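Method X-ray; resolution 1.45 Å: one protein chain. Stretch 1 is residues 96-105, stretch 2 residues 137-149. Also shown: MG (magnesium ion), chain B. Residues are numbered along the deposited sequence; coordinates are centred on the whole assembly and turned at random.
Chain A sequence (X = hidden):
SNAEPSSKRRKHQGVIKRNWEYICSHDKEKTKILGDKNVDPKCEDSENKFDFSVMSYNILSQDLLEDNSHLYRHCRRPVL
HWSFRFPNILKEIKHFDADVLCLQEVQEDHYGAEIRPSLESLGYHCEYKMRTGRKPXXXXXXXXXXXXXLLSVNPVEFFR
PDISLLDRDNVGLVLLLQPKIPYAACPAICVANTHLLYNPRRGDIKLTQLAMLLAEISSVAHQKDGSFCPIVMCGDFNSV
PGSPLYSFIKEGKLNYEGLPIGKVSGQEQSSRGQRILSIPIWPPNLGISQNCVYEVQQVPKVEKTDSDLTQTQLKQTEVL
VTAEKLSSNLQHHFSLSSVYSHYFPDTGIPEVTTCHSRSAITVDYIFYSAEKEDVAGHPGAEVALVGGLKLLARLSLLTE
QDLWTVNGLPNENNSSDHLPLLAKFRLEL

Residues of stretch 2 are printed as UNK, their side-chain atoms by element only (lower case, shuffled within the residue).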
# COMPACT_ATOMS: atom_id res chain seq x y z
N PHE A 96 17.01 -8.17 -1.95
CA PHE A 96 16.49 -7.42 -3.09
C PHE A 96 17.13 -6.06 -3.23
O PHE A 96 17.14 -5.52 -4.34
CB PHE A 96 14.97 -7.35 -3.01
CG PHE A 96 14.32 -8.68 -3.25
CD1 PHE A 96 14.43 -9.31 -4.48
CD2 PHE A 96 13.63 -9.32 -2.24
CE1 PHE A 96 13.86 -10.55 -4.70
CE2 PHE A 96 13.06 -10.56 -2.46
CZ PHE A 96 13.17 -11.17 -3.69
N ASP A 97 17.68 -5.50 -2.16
CA ASP A 97 18.45 -4.26 -2.23
C ASP A 97 17.70 -3.17 -3.00
O ASP A 97 18.25 -2.47 -3.84
CB ASP A 97 19.84 -4.53 -2.84
CG ASP A 97 20.79 -3.35 -2.67
OD1 ASP A 97 20.75 -2.74 -1.59
OD2 ASP A 97 21.59 -3.07 -3.60
N ALA A 98 16.42 -3.01 -2.66
CA ALA A 98 15.60 -2.03 -3.37
C ALA A 98 15.99 -0.60 -3.00
O ALA A 98 16.40 -0.31 -1.87
CB ALA A 98 14.12 -2.23 -3.03
N ASP A 99 15.82 0.32 -3.95
CA ASP A 99 16.17 1.71 -3.70
C ASP A 99 15.19 2.40 -2.76
O ASP A 99 15.59 3.33 -2.03
CB ASP A 99 16.23 2.47 -5.01
CG ASP A 99 17.31 1.96 -5.93
OD1 ASP A 99 18.43 1.72 -5.45
OD2 ASP A 99 17.03 1.79 -7.13
N VAL A 100 13.92 2.01 -2.80
CA VAL A 100 12.86 2.60 -1.98
C VAL A 100 12.11 1.45 -1.33
O VAL A 100 11.76 0.48 -2.02
CB VAL A 100 11.89 3.43 -2.83
CG1 VAL A 100 10.77 4.00 -1.97
CG2 VAL A 100 12.61 4.55 -3.55
N LEU A 101 11.86 1.56 -0.03
CA LEU A 101 11.05 0.60 0.70
C LEU A 101 9.80 1.28 1.24
O LEU A 101 9.89 2.32 1.90
CB LEU A 101 11.77 0.01 1.91
CG LEU A 101 13.17 -0.50 1.68
CD1 LEU A 101 13.73 -0.90 3.05
CD2 LEU A 101 13.19 -1.65 0.72
N CYS A 102 8.65 0.70 0.96
CA CYS A 102 7.38 1.14 1.51
C CYS A 102 6.89 -0.02 2.36
O CYS A 102 6.48 -1.06 1.83
CB CYS A 102 6.38 1.46 0.41
SG CYS A 102 6.79 3.05 -0.38
N LEU A 103 6.97 0.13 3.68
CA LEU A 103 6.64 -0.93 4.61
C LEU A 103 5.35 -0.60 5.35
O LEU A 103 5.08 0.56 5.68
CB LEU A 103 7.78 -1.15 5.60
CG LEU A 103 9.18 -1.35 5.01
CD1 LEU A 103 10.23 -1.47 6.11
CD2 LEU A 103 9.20 -2.57 4.11
N GLN A 104 4.57 -1.64 5.64
CA GLN A 104 3.40 -1.53 6.49
C GLN A 104 3.52 -2.50 7.66
O GLN A 104 4.30 -3.45 7.62
CB GLN A 104 2.09 -1.75 5.71
CG GLN A 104 1.99 -0.94 4.40
CD GLN A 104 2.66 -1.62 3.24
OE1 GLN A 104 2.67 -2.85 3.13
NE2 GLN A 104 3.23 -0.83 2.35
N GLU A 105 2.72 -2.23 8.70
CA GLU A 105 2.72 -3.02 9.94
C GLU A 105 4.09 -3.02 10.61
O GLU A 105 4.53 -4.02 11.17
CB GLU A 105 2.15 -4.42 9.74
CG GLU A 105 0.67 -4.33 9.45
CD GLU A 105 -0.09 -5.60 9.72
OE1 GLU A 105 0.32 -6.40 10.61
OE2 GLU A 105 -1.12 -5.80 9.04
N UNK A 137 1.52 0.15 15.45
CA UNK A 137 2.24 -0.06 14.21
C UNK A 137 1.94 1.07 13.25
O UNK A 137 1.02 1.87 13.45
o UNK A 137 -0.52 -1.20 13.96
c UNK A 137 1.82 -1.38 13.54
c UNK A 137 0.36 -1.38 13.09
o UNK A 137 0.05 -1.53 11.89
N UNK A 138 2.71 1.11 12.17
CA UNK A 138 2.49 2.12 11.16
C UNK A 138 3.23 1.85 9.87
O UNK A 138 3.68 0.74 9.60
N UNK A 139 3.31 2.90 9.08
CA UNK A 139 3.94 2.86 7.77
C UNK A 139 5.33 3.48 7.83
O UNK A 139 5.56 4.47 8.53
c UNK A 139 3.14 3.68 6.76
s UNK A 139 1.55 3.04 6.31
N UNK A 140 6.24 2.94 7.04
CA UNK A 140 7.55 3.54 6.87
C UNK A 140 7.84 3.68 5.39
O UNK A 140 7.45 2.83 4.59
c UNK A 140 8.65 2.74 7.56
N UNK A 141 8.50 4.77 5.02
CA UNK A 141 9.10 4.91 3.70
C UNK A 141 10.59 5.14 3.91
O UNK A 141 10.99 6.05 4.63
c UNK A 141 6.27 7.01 1.96
c UNK A 141 7.00 5.82 2.62
c UNK A 141 8.49 6.05 2.86
c UNK A 141 9.20 6.13 1.51
N UNK A 142 11.40 4.30 3.28
CA UNK A 142 12.84 4.33 3.42
C UNK A 142 13.44 4.42 2.02
O UNK A 142 12.88 3.90 1.06
s UNK A 142 12.40 2.59 5.59
c UNK A 142 13.33 3.06 4.10
N UNK A 143 14.57 5.08 1.88
CA UNK A 143 15.18 5.23 0.54
C UNK A 143 16.70 5.27 0.68
O UNK A 143 17.19 5.67 1.70
c UNK A 143 14.99 7.74 0.53
c UNK A 143 16.61 9.44 0.96
c UNK A 143 14.14 8.34 1.43
c UNK A 143 14.53 9.50 2.07
c UNK A 143 16.23 8.29 0.32
c UNK A 143 14.62 6.46 -0.16
c UNK A 143 15.75 10.05 1.82
N UNK A 144 17.41 4.75 -0.31
CA UNK A 144 18.88 4.75 -0.26
C UNK A 144 19.35 6.20 -0.34
O UNK A 144 19.00 6.85 -1.28
c UNK A 144 20.04 0.33 -0.23
c UNK A 144 19.45 3.93 -1.43
c UNK A 144 19.90 1.83 -0.12
c UNK A 144 19.23 2.44 -1.31
n UNK A 144 21.02 -0.02 -1.27
N UNK A 145 20.20 6.65 0.57
CA UNK A 145 20.67 8.06 0.51
C UNK A 145 21.62 8.27 -0.67
O UNK A 145 21.75 9.38 -1.07
c UNK A 145 21.67 7.08 3.85
n UNK A 145 23.17 7.31 2.29
c UNK A 145 21.11 8.60 1.87
c UNK A 145 21.92 7.67 2.67
n UNK A 145 22.76 6.34 4.15
c UNK A 145 23.67 6.50 3.20
N UNK A 146 22.24 7.23 -1.21
CA UNK A 146 23.06 7.28 -2.44
C UNK A 146 22.19 7.60 -3.66
O UNK A 146 22.74 8.06 -4.62
o UNK A 146 22.98 4.94 -3.03
c UNK A 146 23.82 6.00 -2.63
N UNK A 147 20.90 7.27 -3.66
CA UNK A 147 20.01 7.46 -4.83
C UNK A 147 19.14 8.71 -4.75
O UNK A 147 18.77 9.18 -5.78
c UNK A 147 19.77 4.97 -5.44
c UNK A 147 19.06 4.85 -7.87
c UNK A 147 20.19 4.98 -6.88
c UNK A 147 19.09 6.25 -4.98
n UNK A 147 19.57 4.65 -9.25
N UNK A 148 18.83 9.22 -3.57
CA UNK A 148 17.92 10.38 -3.47
C UNK A 148 18.24 11.29 -2.29
O UNK A 148 18.82 10.85 -1.33
c UNK A 148 15.33 6.68 -4.63
c UNK A 148 14.56 8.44 -6.00
c UNK A 148 15.91 7.61 -3.79
c UNK A 148 15.15 9.36 -5.17
c UNK A 148 16.48 9.96 -3.14
c UNK A 148 15.84 8.96 -4.06
c UNK A 148 14.65 7.10 -5.73
N UNK A 149 17.85 12.55 -2.42
CA UNK A 149 17.76 13.47 -1.30
C UNK A 149 16.30 13.69 -0.93
O UNK A 149 15.40 13.58 -1.77
o UNK A 149 19.75 14.76 -1.89
c UNK A 149 18.36 14.84 -1.63
MG MG B . -2.25 -7.76 8.74
O HOH W 1 19.67 -0.08 -3.83
O HOH W 2 0.36 -0.64 9.24
O HOH W 3 -1.97 -7.92 10.91
O HOH W 4 -2.93 -9.91 8.45
O HOH W 5 -4.76 -7.49 9.15
O HOH W 6 -0.02 -8.39 8.09
O HOH W 7 -3.06 -7.92 6.63

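Position 137 carries two carbons, the second bearing two oxygens, a short carboxylate. One of these oxygens lies 3.6 Å from CA of E105, and a water bridges it to the backbone N of E105. The residue is D137; water 2 donates to its OD2 at 2.8 Å and accepts from E105 N at 2.9 Å. Position 138 has no side-chain atoms, and its phi/psi of -167/-164 is an extended form that glycine adopts readily: G138. Its O comes within 3.2 Å of E105 N, but the angle is too poor for a hydrogen bond, and that amide turns to water 2 instead.

At position 139 one carbon is followed by one sulfur, which sits 4.4 Å from CG of Q104; this is C139. Its CA approaches L103 O at 3.3 Å in a CA-H...O contact. Position 140 has a single carbon, a CB lying 4.4 Å from CB of L103, and is A140. The backbones of this pair bond reciprocally, L103 N to A140 O at 2.9 Å and A140 N to L103 O at 3.0 Å.

Position 141 has four carbons, forked at the first, with one arm two carbons long. The first carbon of the long arm lies 4.1 Å from C102 SG and the one-carbon arm 4.4 Å from V100 CG1. This is I141, and its branched side chain spans two residues on the same face of the sheet. Position 142 again shows one carbon and one sulfur, with its CB 4.1 Å from CB of L101: C142. L101 N to C142 O and C142 N to L101 O are both 2.8 Å and nearly straight.

Position 143 has one carbon leading to a six-carbon ring. Its CB is 4.4 Å from V100 CG2, but the ring leads away from stretch 1; it is F143. At position 144 four carbons in a row end in a nitrogen, 2.8 Å from OD1 of D97. This is K144, whose NZ forms a salt bridge with that carboxylate, while its backbone N donates to D99 O at 2.9 Å.

Position 145, one carbon and a five-membered ring of three carbons and two nitrogens, makes no contact with stretch 1, and is H145; position 146, one carbon and one oxygen, makes none either, and is S146. Position 147 repeats the four-carbon chain ending in nitrogen, and its second carbon lies 3.5 Å from D99 OD1: K147, the atom being CG. At position 148 one carbon carries a six-carbon ring, one ring carbon of which packs 3.6 Å from V100 CG2: F148, the atom being CE2. Position 149, one carbon and one oxygen, lies beyond reach of stretch 1 and is S149.

The contact is an antiparallel strand pair. Paired backbone bonds set the register, while V100, C102 and I141 pack on one face and L101, L103, A140 and C142 on the other. At one end, the salt bridge and water 1, shared by D97 O, D99 OD1 and K144 NZ, fasten the loop before the strand.

Stretch 2 137-149: DGCAICFKHSKFS
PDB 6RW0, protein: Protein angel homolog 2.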